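Local structure of cellulose binding domain-containing protein (Clostridium clariflavum, 4B96) at residues I4-H9 against F130-K135; I21-V26 against I53-Y58; I27-N32 against I95-A100; D68-V73 against E87-K92. The protein probably binds cellulose through this calcium-carrying family 3b carbohydrate-binding module, one domain of a longer membrane protein from a biomass-sensing system. All blocks are in the same frame, centred on the assembly; numbering follows the deposited sequence. Where two conformers were deposited one is given.

The chain enters through residues 4-9. They meet residues 130-135 in interaction 1, which closes the longest loop and holds the other three within it. Residues 21-26 pack against 53-58 in interaction 2. The same strand runs on into 27-32, which meets 95-100 in interaction 3. Because 53-58 falls between 27-32 and 95-100, interactions 2 and 3 cross. Interaction 4, between 68-73 and 87-92, is a local hairpin that opens after interaction 2 has closed and lies within the loop of interaction 3. Interactions 1 to 3 all reach one sheet of a beta sandwich. Interaction 4 is in the facing sheet; Val69 meets Val57 and Phe90 meets Phe25 between the two sheets.

Interaction 1 of 4, residues I4-H9 against F130-K135; sequences ILKLKH and FSYWDK
The extended side chain of Lys8 lies across one face of the Tyr132 ring. Lys8 CE sits 3.9 Å from the centroid of the Tyr132 ring, a CH-pi contact. NZ rises farther from the ring, so any cation-pi attraction is weak at best. Lys6 crosses the same ring obliquely, its CB 3.6 Å from Tyr132 CE1. The torsion that sets CG of Tyr132 anti to the carbonyl carbon (chi1 -68°) swings the ring back against residues 4-9. Tyr132 OH is hydrogen-bonded to Glu28 OE1 of strand 20-29, which lies beyond strand 5-9.

The backbones pair as a short antiparallel bridge at the edge of one sheet of the beta sandwich characteristic of family 3 modules. His9 N donates to Ser131 O over 2.9 Å, and Ser131 N returns a bond of 3.1 Å to His9 O. Trp133 N then bonds Leu7 O at 3.2 Å, in the carbonyl plane. The two segments soon diverge.

His9 and Trp133 both hold CG anti to the backbone N and point the same way, side by side. Their planes are 23° apart but slid, so the rings barely overlap. The touch is at one corner, His9 CD2 to Trp133 CD1 at 3.4 Å. His9 ND1 is held by Asp24 O and Trp133 NE1 by Ser122 O, which should fix both ring rotations. Phe130 turns its CD2 to the backbone of His9, 3.6 Å from His9 C. Its ring also meets Phe104 and Trp102.

Interaction 2 of 4, residues I21-V26 against I53-Y58; sequences IRWDFV and INFAVY
The backbones of 21-26 and 53-58 do not pair, since strand 100-109 runs between them and even the nearest CA atoms, of Arg22 and Ala56, are 9.7 Å apart. Side chains span the gap. At Trp23 the strand is interrupted, and CG sits in the crowded position between N and the carbonyl carbon (chi1 44°). This turns the indole toward residues 53-58. Its six-membered ring is nearly parallel to that of Phe55, with planes at 10°, but slid so far that they barely overlap. The closest touch is Trp23 CZ2 to Phe55 CE1, 3.3 Å. Val57 CG2 lies at the edge of the indole, 4.3 Å from Trp23 CZ2.

Arg22 meets Tyr58 the other way round. The tyrosine points an edge at one face of the guanidinium, the planes 87° apart, with Tyr58 CD2 3.8 Å from Arg22 CZ. Asp24 holds the bent chain by a salt bridge. Arg22 NE donates to Asp24 OD1 at 3.2 Å, and Arg22 NH2 adds a weak bond to Asp24 OD2 at 2.9 Å. Asp24 OD1 also accepts from Gly105 N. Trp23 and Phe55 both reach Leu86 of the facing sheet, the sheet-on-sheet packing of a beta sandwich.

Interaction 3 of 4, residues I27-N32 against I95-A100; sequences IENTGN and IPPGDA
Asn29 lays its side chain over the start of the 96-99 turn, its CB 3.7 Å from Ile95 CG2 and its CG near Pro97 CA. CG is anti to the backbone N, which carries the amide across to the other segment. There ND2 donates to Ile95 O over 2.9 Å. The acceptor lies in the amide plane of Asn29, while ND2 stands well above the carbonyl plane of Ile95. A second bond from ND2 goes to Ser33 O. On the other side OD1 accepts from Gly31 N at 2.9 Å, which makes an Asx turn. Bonds at both ends hold the buried amide in a fixed rotation.

The backbone of Asn29 is gripped as well. Its N donates to Asp99 O in a nearly straight bond of 2.9 Å (168°). Its O accepts from Gly98 N at 3.1 Å. The partner is a type II beta turn from Pro96 to Asp99, closed by Asp99 N on Pro96 O. Pro97 and Gly98 hold its two corners, and Gly98 has the positive phi that suits the third position of this turn. Pro97 also rests its CB 3.4 Å from Gly31 O.

At the inner end Ile27 and Ile95 cross at about a right angle, Ile27 CG2 lying 3.6 Å from Ile95 CD1, and both touch Leu37. Glu28 faces Ala100 as an antiparallel non-hydrogen-bonded pair. The contact lies where strand 20-29 ends and strand 100-109 begins, with strand 5-9 paired along the other side of 20-29.

Interaction 4 of 4, residues D68-V73 against E87-K92; sequences DVKGKV and EVTFEK
Asp68 O takes one hydrogen bond, from Glu91 N at 2.8 Å, and a weaker CA-H...O contact. Phe90 CA lies 3.2 Å from Asp68 O. This starts a beta hairpin of strands 69-75 and 83-90. Strand 69-75 is an outermost strand of one sheet of the sandwich and 83-90 its neighbour. Residues 69-73 and 87-90 run antiparallel, 153° apart. Lys70 and Thr89 form one hydrogen-bonded pair, Lys72 and Glu87 the next. Two of the bonds are almost straight: Lys70 N to Thr89 O at 2.9 Å (177°) and Glu87 N to Lys72 O, also 2.9 Å (179°).

Val69, Val88 and Phe90 share the face that looks into the core. Val69 splits its methyls between the other two: CG1 lies 3.6 Å from Val88 CG1, and CG2 lies 4.1 Å from Phe90 CD2. Phe25 of the facing sheet touches both Val88 and Phe90.

The other face carries Lys70, Lys72, Glu87 and Thr89. Here Glu87 turns away from Lys72 to form a salt bridge with Arg43. At the open end of the hairpin Asp68 and Lys92 lie side by side, but each polar tip has its own partner, Asp64 N for Asp68 OD2 and Leu62 O for Lys92 NZ. The bent chains of Lys70 and Glu91 cross obliquely, and the closest touch is Lys70 CE on Glu91 OE2 at 3.5 Å.

Interaction 1 of 4, residues I4-H9 against F130-K135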
loop_
_atom_site.group_PDB
_atom_site.type_symbol
_atom_site.label_atom_id
_atom_site.label_comp_id
_atom_site.label_asym_id
_atom_site.label_seq_id
_atom_site.Cartn_x
_atom_site.Cartn_y
_atom_site.Cartn_z
ATOM N N ILE A 4 4.053 10.877 3.809
ATOM C CA ILE A 4 4.751 11.421 4.974
ATOM C C ILE A 4 4.907 10.384 6.102
ATOM O O ILE A 4 5.453 10.699 7.164
ATOM C CB ILE A 4 4.124 12.764 5.506
ATOM C CG1 ILE A 4 2.624 12.654 5.761
ATOM C CG2 ILE A 4 4.238 13.833 4.439
ATOM C CD1 ILE A 4 2.205 11.788 6.821
ATOM N N LEU A 5 4.502 9.153 5.845
ATOM C CA LEU A 5 4.756 8.133 6.857
ATOM C C LEU A 5 4.965 6.757 6.260
ATOM O O LEU A 5 4.472 6.462 5.150
ATOM C CB LEU A 5 3.651 8.096 7.937
ATOM C CG LEU A 5 2.300 7.437 7.843
ATOM C CD1 LEU A 5 2.332 5.856 7.798
ATOM C CD2 LEU A 5 1.544 7.870 9.110
ATOM N N LYS A 6 5.704 5.923 6.993
ATOM C CA LYS A 6 5.912 4.508 6.575
ATOM C C LYS A 6 5.788 3.676 7.834
ATOM O O LYS A 6 5.946 4.198 8.935
ATOM C CB LYS A 6 7.304 4.295 5.976
ATOM C CG LYS A 6 7.572 5.226 4.763
ATOM C CD LYS A 6 8.902 4.819 4.104
ATOM C CE LYS A 6 9.158 5.618 2.826
ATOM N NZ LYS A 6 10.542 5.338 2.350
ATOM N N LEU A 7 5.494 2.385 7.695
ATOM C CA LEU A 7 5.346 1.547 8.877
ATOM C C LEU A 7 6.329 0.358 8.799
ATOM O O LEU A 7 6.468 -0.282 7.733
ATOM C CB LEU A 7 3.902 1.000 8.926
ATOM C CG LEU A 7 3.663 -0.001 10.070
ATOM C CD1 LEU A 7 2.255 0.072 10.616
ATOM C CD2 LEU A 7 3.889 -1.454 9.614
ATOM N N LYS A 8 6.946 0.014 9.929
ATOM C CA LYS A 8 7.739 -1.219 10.022
ATOM C C LYS A 8 7.127 -2.084 11.109
ATOM O O LYS A 8 6.455 -1.571 11.985
ATOM C CB LYS A 8 9.189 -0.901 10.448
ATOM C CG LYS A 8 9.996 -0.045 9.472
ATOM C CD LYS A 8 11.465 0.095 10.005
ATOM C CE LYS A 8 12.365 0.784 9.012
ATOM N NZ LYS A 8 13.771 0.843 9.537
ATOM N N HIS A 9 7.318 -3.401 11.024
ATOM C CA HIS A 9 6.690 -4.307 11.971
ATOM C C HIS A 9 7.712 -5.365 12.300
ATOM O O HIS A 9 8.579 -5.692 11.450
ATOM C CB HIS A 9 5.472 -4.947 11.305
ATOM C CG HIS A 9 4.934 -6.163 12.000
ATOM N ND1 HIS A 9 4.518 -6.151 13.327
ATOM C CD2 HIS A 9 4.677 -7.423 11.532
ATOM C CE1 HIS A 9 4.046 -7.354 13.646
ATOM N NE2 HIS A 9 4.138 -8.144 12.579
ATOM N N PHE A 130 12.776 -5.146 12.758
ATOM C CA PHE A 130 11.633 -4.375 12.218
ATOM C C PHE A 130 11.896 -4.127 10.723
ATOM O O PHE A 130 13.012 -3.735 10.365
ATOM C CB PHE A 130 11.521 -3.029 12.959
ATOM C CG PHE A 130 10.887 -3.158 14.286
ATOM C CD1 PHE A 130 11.642 -3.457 15.383
ATOM C CD2 PHE A 130 9.505 -3.054 14.409
ATOM C CE1 PHE A 130 11.052 -3.630 16.654
ATOM C CE2 PHE A 130 8.885 -3.210 15.683
ATOM C CZ PHE A 130 9.674 -3.510 16.793
ATOM N N SER A 131 10.890 -4.350 9.869
ATOM C CA SER A 131 11.075 -4.227 8.430
ATOM C C SER A 131 9.855 -3.521 7.919
ATOM O O SER A 131 8.786 -3.709 8.493
ATOM C CB SER A 131 11.042 -5.639 7.807
ATOM O OG SER A 131 12.075 -6.400 8.344
ATOM N N TYR A 132 9.970 -2.747 6.839
ATOM C CA TYR A 132 8.735 -2.188 6.200
ATOM C C TYR A 132 7.760 -3.314 5.896
ATOM O O TYR A 132 8.158 -4.361 5.396
ATOM C CB TYR A 132 9.086 -1.476 4.889
ATOM C CG TYR A 132 9.891 -0.208 5.194
ATOM C CD1 TYR A 132 9.320 0.798 6.012
ATOM C CD2 TYR A 132 11.204 -0.051 4.741
ATOM C CE1 TYR A 132 10.047 1.950 6.324
ATOM C CE2 TYR A 132 11.950 1.125 5.046
ATOM C CZ TYR A 132 11.345 2.108 5.841
ATOM O OH TYR A 132 12.062 3.246 6.211
ATOM N N TRP A 133 6.501 -3.128 6.216
ATOM C CA TRP A 133 5.619 -4.257 6.104
ATOM C C TRP A 133 4.321 -3.721 5.553
ATOM O O TRP A 133 3.624 -2.955 6.231
ATOM C CB TRP A 133 5.351 -4.762 7.514
ATOM C CG TRP A 133 4.486 -6.029 7.557
ATOM C CD1 TRP A 133 3.531 -6.301 8.491
ATOM C CD2 TRP A 133 4.561 -7.200 6.691
ATOM N NE1 TRP A 133 2.995 -7.561 8.271
ATOM C CE2 TRP A 133 3.601 -8.124 7.167
ATOM C CE3 TRP A 133 5.306 -7.528 5.533
ATOM C CZ2 TRP A 133 3.381 -9.374 6.546
ATOM C CZ3 TRP A 133 5.098 -8.766 4.907
ATOM C CH2 TRP A 133 4.125 -9.674 5.408
ATOM N N ASP A 134 3.970 -4.134 4.343
ATOM C CA ASP A 134 2.771 -3.561 3.729
ATOM C C ASP A 134 1.505 -4.379 3.949
ATOM O O ASP A 134 0.542 -4.171 3.201
ATOM C CB ASP A 134 2.968 -3.421 2.209
ATOM C CG ASP A 134 3.396 -4.705 1.548
ATOM O OD1 ASP A 134 3.243 -5.784 2.144
ATOM O OD2 ASP A 134 3.883 -4.639 0.405
ATOM N N LYS A 135 1.504 -5.302 4.930
ATOM C CA LYS A 135 0.288 -6.072 5.264
ATOM C C LYS A 135 -0.301 -5.635 6.584
ATOM O O LYS A 135 -1.265 -6.209 7.085
ATOM C CB LYS A 135 0.521 -7.609 5.200
ATOM C CG LYS A 135 0.940 -8.033 3.755
ATOM C CD LYS A 135 1.074 -9.553 3.675
ATOM C CE LYS A 135 -0.297 -10.222 3.524
ATOM N NZ LYS A 135 -0.164 -11.693 3.766
#

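Interaction 2 of 4, residues I21-V26 against I53-Y58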
loop_
_atom_site.group_PDB
_atom_site.type_symbol
_atom_site.label_atom_id
_atom_site.label_comp_id
_atom_site.label_asym_id
_atom_site.label_seq_id
_atom_site.Cartn_x
_atom_site.Cartn_y
_atom_site.Cartn_z
ATOM N N ILE A 21 -0.155 -12.892 19.847
ATOM C CA ILE A 21 0.180 -12.338 18.571
ATOM C C ILE A 21 0.874 -10.994 18.847
ATOM O O ILE A 21 0.353 -10.188 19.630
ATOM C CB ILE A 21 -1.098 -12.132 17.717
ATOM C CG1 ILE A 21 -1.567 -13.509 17.186
ATOM C CG2 ILE A 21 -0.782 -11.157 16.507
ATOM C CD1 ILE A 21 -2.963 -13.422 16.461
ATOM N N ARG A 22 2.058 -10.762 18.271
ATOM C CA ARG A 22 2.739 -9.469 18.507
ATOM C C ARG A 22 2.504 -8.536 17.352
ATOM O O ARG A 22 2.863 -8.851 16.201
ATOM C CB ARG A 22 4.235 -9.681 18.758
ATOM C CG ARG A 22 4.435 -10.502 20.032
ATOM C CD ARG A 22 4.156 -9.613 21.302
ATOM N NE ARG A 22 5.045 -8.449 21.401
ATOM C CZ ARG A 22 6.248 -8.493 21.943
ATOM N NH1 ARG A 22 6.702 -9.636 22.446
ATOM N NH2 ARG A 22 7.015 -7.400 21.959
ATOM N N TRP A 23 1.841 -7.422 17.618
ATOM C CA TRP A 23 1.555 -6.482 16.534
ATOM C C TRP A 23 2.595 -5.351 16.427
ATOM O O TRP A 23 2.374 -4.370 15.698
ATOM C CB TRP A 23 0.153 -5.937 16.713
ATOM C CG TRP A 23 -0.183 -5.535 18.182
ATOM C CD1 TRP A 23 -0.873 -6.291 19.138
ATOM C CD2 TRP A 23 0.177 -4.307 18.817
ATOM N NE1 TRP A 23 -0.983 -5.554 20.311
ATOM C CE2 TRP A 23 -0.324 -4.350 20.144
ATOM C CE3 TRP A 23 0.879 -3.161 18.388
ATOM C CZ2 TRP A 23 -0.140 -3.288 21.041
ATOM C CZ3 TRP A 23 1.058 -2.105 19.267
ATOM C CH2 TRP A 23 0.544 -2.177 20.599
ATOM N N ASP A 24 3.709 -5.463 17.158
ATOM C CA ASP A 24 4.676 -4.337 17.290
ATOM C C ASP A 24 4.970 -3.596 15.985
ATOM O O ASP A 24 5.362 -4.229 14.948
ATOM C CB ASP A 24 6.044 -4.840 17.702
ATOM C CG ASP A 24 6.025 -5.550 19.062
ATOM O OD1 ASP A 24 4.911 -5.890 19.562
ATOM O OD2 ASP A 24 7.133 -5.759 19.586
ATOM N N PHE A 25 4.903 -2.281 16.045
ATOM C CA PHE A 25 5.194 -1.486 14.862
ATOM C C PHE A 25 5.940 -0.213 15.199
ATOM O O PHE A 25 5.970 0.233 16.372
ATOM C CB PHE A 25 3.924 -1.170 14.076
ATOM C CG PHE A 25 2.885 -0.391 14.853
ATOM C CD1 PHE A 25 2.910 1.012 14.859
ATOM C CD2 PHE A 25 1.812 -1.065 15.489
ATOM C CE1 PHE A 25 1.938 1.750 15.545
ATOM C CE2 PHE A 25 0.810 -0.336 16.159
ATOM C CZ PHE A 25 0.903 1.080 16.224
ATOM N N VAL A 26 6.560 0.336 14.156
ATOM C CA VAL A 26 7.178 1.647 14.228
ATOM C C VAL A 26 6.567 2.486 13.111
ATOM O O VAL A 26 6.544 2.084 11.954
ATOM C CB VAL A 26 8.702 1.560 13.977
ATOM C CG1 VAL A 26 9.349 2.976 14.059
ATOM C CG2 VAL A 26 9.343 0.602 14.988
ATOM N N ILE A 53 -10.727 -11.117 23.134
ATOM C CA ILE A 53 -9.304 -10.896 22.933
ATOM C C ILE A 53 -8.811 -9.760 23.874
ATOM O O ILE A 53 -9.451 -8.726 24.017
ATOM C CB ILE A 53 -9.080 -10.464 21.500
ATOM C CG1 ILE A 53 -9.552 -11.558 20.537
ATOM C CG2 ILE A 53 -7.572 -10.127 21.245
ATOM C CD1 ILE A 53 -8.819 -12.885 20.720
ATOM N N ASN A 54 -7.699 -9.972 24.560
ATOM C CA ASN A 54 -7.150 -8.975 25.450
ATOM C C ASN A 54 -5.971 -8.254 24.753
ATOM O O ASN A 54 -5.293 -8.831 23.905
ATOM C CB ASN A 54 -6.727 -9.635 26.759
ATOM C CG ASN A 54 -7.930 -10.148 27.550
ATOM O OD1 ASN A 54 -9.026 -9.595 27.439
ATOM N ND2 ASN A 54 -7.745 -11.207 28.304
ATOM N N PHE A 55 -5.754 -7.000 25.098
ATOM C CA PHE A 55 -4.810 -6.156 24.367
ATOM C C PHE A 55 -3.809 -5.648 25.406
ATOM O O PHE A 55 -4.212 -5.210 26.492
ATOM C CB PHE A 55 -5.611 -4.981 23.799
ATOM C CG PHE A 55 -4.766 -3.897 23.195
ATOM C CD1 PHE A 55 -4.184 -4.104 21.974
ATOM C CD2 PHE A 55 -4.639 -2.655 23.832
ATOM C CE1 PHE A 55 -3.413 -3.112 21.368
ATOM C CE2 PHE A 55 -3.899 -1.630 23.242
ATOM C CZ PHE A 55 -3.288 -1.872 21.979
ATOM N N ALA A 56 -2.523 -5.758 25.129
ATOM C CA ALA A 56 -1.506 -5.305 26.113
ATOM C C ALA A 56 -0.507 -4.444 25.352
ATOM O O ALA A 56 -0.185 -4.775 24.229
ATOM C CB ALA A 56 -0.817 -6.482 26.746
ATOM N N VAL A 57 -0.110 -3.308 25.939
ATOM C CA VAL A 57 0.873 -2.418 25.335
ATOM C C VAL A 57 2.140 -2.541 26.166
ATOM O O VAL A 57 2.122 -2.320 27.394
ATOM C CB VAL A 57 0.384 -0.936 25.324
ATOM C CG1 VAL A 57 1.455 -0.039 24.714
ATOM C CG2 VAL A 57 -0.922 -0.844 24.502
ATOM N N TYR A 58 3.238 -2.960 25.534
ATOM C CA TYR A 58 4.479 -3.137 26.306
ATOM C C TYR A 58 5.418 -1.906 26.235
ATOM O O TYR A 58 6.293 -1.764 27.062
ATOM C CB TYR A 58 5.259 -4.346 25.759
ATOM C CG TYR A 58 4.512 -5.639 25.890
ATOM C CD1 TYR A 58 3.704 -5.874 27.006
ATOM C CD2 TYR A 58 4.649 -6.656 24.919
ATOM C CE1 TYR A 58 3.020 -7.098 27.157
ATOM C CE2 TYR A 58 4.017 -7.879 25.060
ATOM C CZ TYR A 58 3.188 -8.090 26.154
ATOM O OH TYR A 58 2.510 -9.279 26.271
#

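Interaction 3 of 4, residues I27-N32 against I95-A100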
loop_
_atom_site.group_PDB
_atom_site.type_symbol
_atom_site.label_atom_id
_atom_site.label_comp_id
_atom_site.label_asym_id
_atom_site.label_seq_id
_atom_site.Cartn_x
_atom_site.Cartn_y
_atom_site.Cartn_z
ATOM N N ILE A 27 5.998 3.624 13.456
ATOM C CA ILE A 27 5.556 4.538 12.413
ATOM C C ILE A 27 6.650 5.543 12.290
ATOM O O ILE A 27 6.991 6.199 13.278
ATOM C CB ILE A 27 4.334 5.336 12.810
ATOM C CG1 ILE A 27 3.142 4.436 13.102
ATOM C CG2 ILE A 27 3.987 6.397 11.717
ATOM C CD1 ILE A 27 2.002 5.217 13.632
ATOM N N GLU A 28 7.180 5.680 11.087
ATOM C CA GLU A 28 8.214 6.643 10.794
ATOM C C GLU A 28 7.555 7.891 10.183
ATOM O O GLU A 28 6.642 7.786 9.344
ATOM C CB GLU A 28 9.226 6.037 9.810
ATOM C CG GLU A 28 9.950 4.791 10.312
ATOM C CD GLU A 28 11.131 4.369 9.409
ATOM O OE1 GLU A 28 11.025 4.529 8.182
ATOM O OE2 GLU A 28 12.169 3.884 9.917
ATOM N N ASN A 29 8.012 9.076 10.609
ATOM C CA ASN A 29 7.552 10.343 10.027
ATOM C C ASN A 29 8.580 10.785 8.991
ATOM O O ASN A 29 9.653 11.236 9.350
ATOM C CB ASN A 29 7.385 11.413 11.116
ATOM C CG ASN A 29 6.864 12.732 10.584
ATOM O OD1 ASN A 29 6.879 13.004 9.359
ATOM N ND2 ASN A 29 6.414 13.593 11.516
ATOM N N THR A 30 8.250 10.650 7.706
ATOM C CA THR A 30 9.184 11.014 6.633
ATOM C C THR A 30 8.906 12.384 6.055
ATOM O O THR A 30 9.522 12.779 5.061
ATOM C CB THR A 30 9.108 10.014 5.465
ATOM O OG1 THR A 30 7.745 9.949 4.984
ATOM C CG2 THR A 30 9.534 8.621 5.920
ATOM N N GLY A 31 7.996 13.157 6.655
ATOM C CA GLY A 31 7.770 14.521 6.134
ATOM C C GLY A 31 8.349 15.647 7.004
ATOM O O GLY A 31 9.242 15.410 7.806
ATOM N N ASN A 32 7.877 16.883 6.819
ATOM C CA ASN A 32 8.446 18.032 7.515
ATOM C C ASN A 32 7.573 18.635 8.600
ATOM O O ASN A 32 7.920 19.689 9.141
ATOM C CB ASN A 32 8.827 19.118 6.533
ATOM C CG ASN A 32 9.699 18.587 5.426
ATOM O OD1 ASN A 32 10.674 17.854 5.677
ATOM N ND2 ASN A 32 9.322 18.880 4.185
ATOM N N ILE A 95 4.321 12.752 16.404
ATOM C CA ILE A 95 5.626 12.302 15.929
ATOM C C ILE A 95 6.383 13.438 15.282
ATOM O O ILE A 95 5.918 13.985 14.309
ATOM C CB ILE A 95 5.544 11.175 14.878
ATOM C CG1 ILE A 95 4.519 10.109 15.289
ATOM C CG2 ILE A 95 6.952 10.545 14.658
ATOM C CD1 ILE A 95 4.444 8.898 14.271
ATOM N N PRO A 96 7.578 13.768 15.812
ATOM C CA PRO A 96 8.384 14.819 15.192
ATOM C C PRO A 96 8.862 14.390 13.794
ATOM O O PRO A 96 9.164 13.220 13.566
ATOM C CB PRO A 96 9.591 14.945 16.133
ATOM C CG PRO A 96 9.081 14.442 17.479
ATOM C CD PRO A 96 8.144 13.290 17.086
ATOM N N PRO A 97 8.943 15.350 12.881
ATOM C CA PRO A 97 9.550 15.105 11.568
ATOM C C PRO A 97 10.946 14.461 11.705
ATOM O O PRO A 97 11.779 14.972 12.481
ATOM C CB PRO A 97 9.693 16.502 10.961
ATOM C CG PRO A 97 9.076 17.451 11.865
ATOM C CD PRO A 97 8.601 16.762 13.116
ATOM N N GLY A 98 11.187 13.379 10.959
ATOM C CA GLY A 98 12.476 12.726 11.004
ATOM C C GLY A 98 12.524 11.754 12.189
ATOM O O GLY A 98 13.525 11.105 12.433
ATOM N N ASP A 99 11.458 11.674 12.974
ATOM C CA ASP A 99 11.481 10.726 14.079
ATOM C C ASP A 99 10.465 9.614 13.843
ATOM O O ASP A 99 9.862 9.522 12.757
ATOM C CB ASP A 99 11.163 11.439 15.378
ATOM C CG ASP A 99 11.866 10.802 16.589
ATOM O OD1 ASP A 99 12.210 9.549 16.604
ATOM O OD2 ASP A 99 12.093 11.603 17.542
ATOM N N ALA A 100 10.278 8.761 14.840
ATOM C CA ALA A 100 9.391 7.602 14.679
ATOM C C ALA A 100 8.671 7.337 15.995
ATOM O O ALA A 100 9.193 7.703 17.048
ATOM C CB ALA A 100 10.187 6.382 14.259
#

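Interaction 4 of 4, residues D68-V73 against E87-K92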
loop_
_atom_site.group_PDB
_atom_site.type_symbol
_atom_site.label_atom_id
_atom_site.label_comp_id
_atom_site.label_asym_id
_atom_site.label_seq_id
_atom_site.Cartn_x
_atom_site.Cartn_y
_atom_site.Cartn_z
ATOM N N ASP A 68 -2.407 5.880 27.011
ATOM C CA ASP A 68 -2.386 6.595 25.706
ATOM C C ASP A 68 -2.600 5.749 24.472
ATOM O O ASP A 68 -2.874 6.311 23.415
ATOM C CB ASP A 68 -1.098 7.403 25.526
ATOM C CG ASP A 68 -0.943 8.492 26.606
ATOM O OD1 ASP A 68 -1.955 8.808 27.268
ATOM O OD2 ASP A 68 0.169 9.047 26.779
ATOM N N VAL A 69 -2.413 4.431 24.571
ATOM C CA VAL A 69 -2.496 3.568 23.408
ATOM C C VAL A 69 -3.697 2.637 23.629
ATOM O O VAL A 69 -3.771 1.992 24.672
ATOM C CB VAL A 69 -1.242 2.720 23.228
ATOM C CG1 VAL A 69 -1.406 1.843 21.956
ATOM C CG2 VAL A 69 0.012 3.611 23.084
ATOM N N LYS A 70 -4.657 2.612 22.700
ATOM C CA LYS A 70 -5.898 1.837 22.890
ATOM C C LYS A 70 -6.034 0.787 21.800
ATOM O O LYS A 70 -5.569 1.007 20.687
ATOM C CB LYS A 70 -7.122 2.775 22.823
ATOM C CG LYS A 70 -7.078 3.919 23.869
ATOM C CD LYS A 70 -7.043 3.363 25.269
ATOM C CE LYS A 70 -7.304 4.455 26.318
ATOM N NZ LYS A 70 -7.085 3.867 27.697
ATOM N N GLY A 71 -6.682 -0.336 22.100
ATOM C CA GLY A 71 -6.828 -1.360 21.085
ATOM C C GLY A 71 -8.229 -1.962 21.138
ATOM O O GLY A 71 -8.771 -2.177 22.213
ATOM N N LYS A 72 -8.818 -2.235 19.983
ATOM C CA LYS A 72 -10.112 -2.922 19.964
ATOM C C LYS A 72 -10.141 -3.834 18.737
ATOM O O LYS A 72 -9.620 -3.470 17.663
ATOM C CB LYS A 72 -11.209 -1.876 19.831
ATOM C CG LYS A 72 -12.622 -2.429 19.852
ATOM C CD LYS A 72 -13.563 -1.203 19.936
ATOM C CE LYS A 72 -15.057 -1.550 20.023
ATOM N NZ LYS A 72 -15.240 -2.984 20.324
ATOM N N VAL A 73 -10.746 -5.016 18.871
ATOM C CA VAL A 73 -10.839 -5.921 17.709
ATOM C C VAL A 73 -12.193 -5.708 17.018
ATOM O O VAL A 73 -13.241 -5.597 17.702
ATOM C CB VAL A 73 -10.680 -7.387 18.187
ATOM C CG1 VAL A 73 -11.003 -8.401 17.059
ATOM C CG2 VAL A 73 -9.236 -7.587 18.731
ATOM N N GLU A 87 -7.496 -2.836 15.809
ATOM C CA GLU A 87 -7.196 -1.463 15.521
ATOM C C GLU A 87 -6.573 -0.742 16.723
ATOM O O GLU A 87 -7.196 -0.636 17.828
ATOM C CB GLU A 87 -8.485 -0.750 15.154
ATOM C CG GLU A 87 -8.188 0.691 14.706
ATOM C CD GLU A 87 -9.392 1.275 14.013
ATOM O OE1 GLU A 87 -9.537 1.099 12.753
ATOM O OE2 GLU A 87 -10.213 1.900 14.740
ATOM N N VAL A 88 -5.373 -0.234 16.513
ATOM C CA VAL A 88 -4.647 0.527 17.538
ATOM C C VAL A 88 -4.852 2.035 17.284
ATOM O O VAL A 88 -4.661 2.498 16.163
ATOM C CB VAL A 88 -3.144 0.204 17.499
ATOM C CG1 VAL A 88 -2.371 1.046 18.557
ATOM C CG2 VAL A 88 -2.923 -1.338 17.797
ATOM N N THR A 89 -5.234 2.772 18.329
ATOM C CA THR A 89 -5.433 4.198 18.235
ATOM C C THR A 89 -4.703 4.828 19.431
ATOM O O THR A 89 -4.201 4.103 20.300
ATOM C CB THR A 89 -6.934 4.565 18.306
ATOM O OG1 THR A 89 -7.519 3.939 19.459
ATOM C CG2 THR A 89 -7.696 4.101 17.022
ATOM N N PHE A 90 -4.616 6.162 19.435
ATOM C CA PHE A 90 -3.808 6.913 20.404
ATOM C C PHE A 90 -4.608 8.026 20.955
ATOM O O PHE A 90 -5.193 8.780 20.177
ATOM C CB PHE A 90 -2.596 7.512 19.686
ATOM C CG PHE A 90 -1.770 6.467 19.049
ATOM C CD1 PHE A 90 -2.072 6.020 17.740
ATOM C CD2 PHE A 90 -0.750 5.858 19.768
ATOM C CE1 PHE A 90 -1.327 4.988 17.123
ATOM C CE2 PHE A 90 0.008 4.812 19.166
ATOM C CZ PHE A 90 -0.270 4.405 17.821
ATOM N N GLU A 91 -4.571 8.201 22.274
ATOM C CA GLU A 91 -5.242 9.331 22.908
ATOM C C GLU A 91 -4.347 10.531 22.887
ATOM O O GLU A 91 -4.804 11.646 23.086
ATOM C CB GLU A 91 -5.551 9.019 24.378
ATOM C CG GLU A 91 -6.433 7.807 24.578
ATOM C CD GLU A 91 -7.910 8.116 24.462
ATOM O OE1 GLU A 91 -8.253 9.117 23.784
ATOM O OE2 GLU A 91 -8.731 7.367 25.060
ATOM N N LYS A 92 -3.054 10.301 22.709
ATOM C CA LYS A 92 -2.065 11.376 22.769
ATOM C C LYS A 92 -0.798 10.931 22.058
ATOM O O LYS A 92 -0.480 9.730 22.029
ATOM C CB LYS A 92 -1.714 11.706 24.240
ATOM C CG LYS A 92 -0.922 12.973 24.357
ATOM C CD LYS A 92 0.152 12.919 25.464
ATOM C CE LYS A 92 1.300 11.980 25.058
ATOM N NZ LYS A 92 2.545 12.340 25.759
#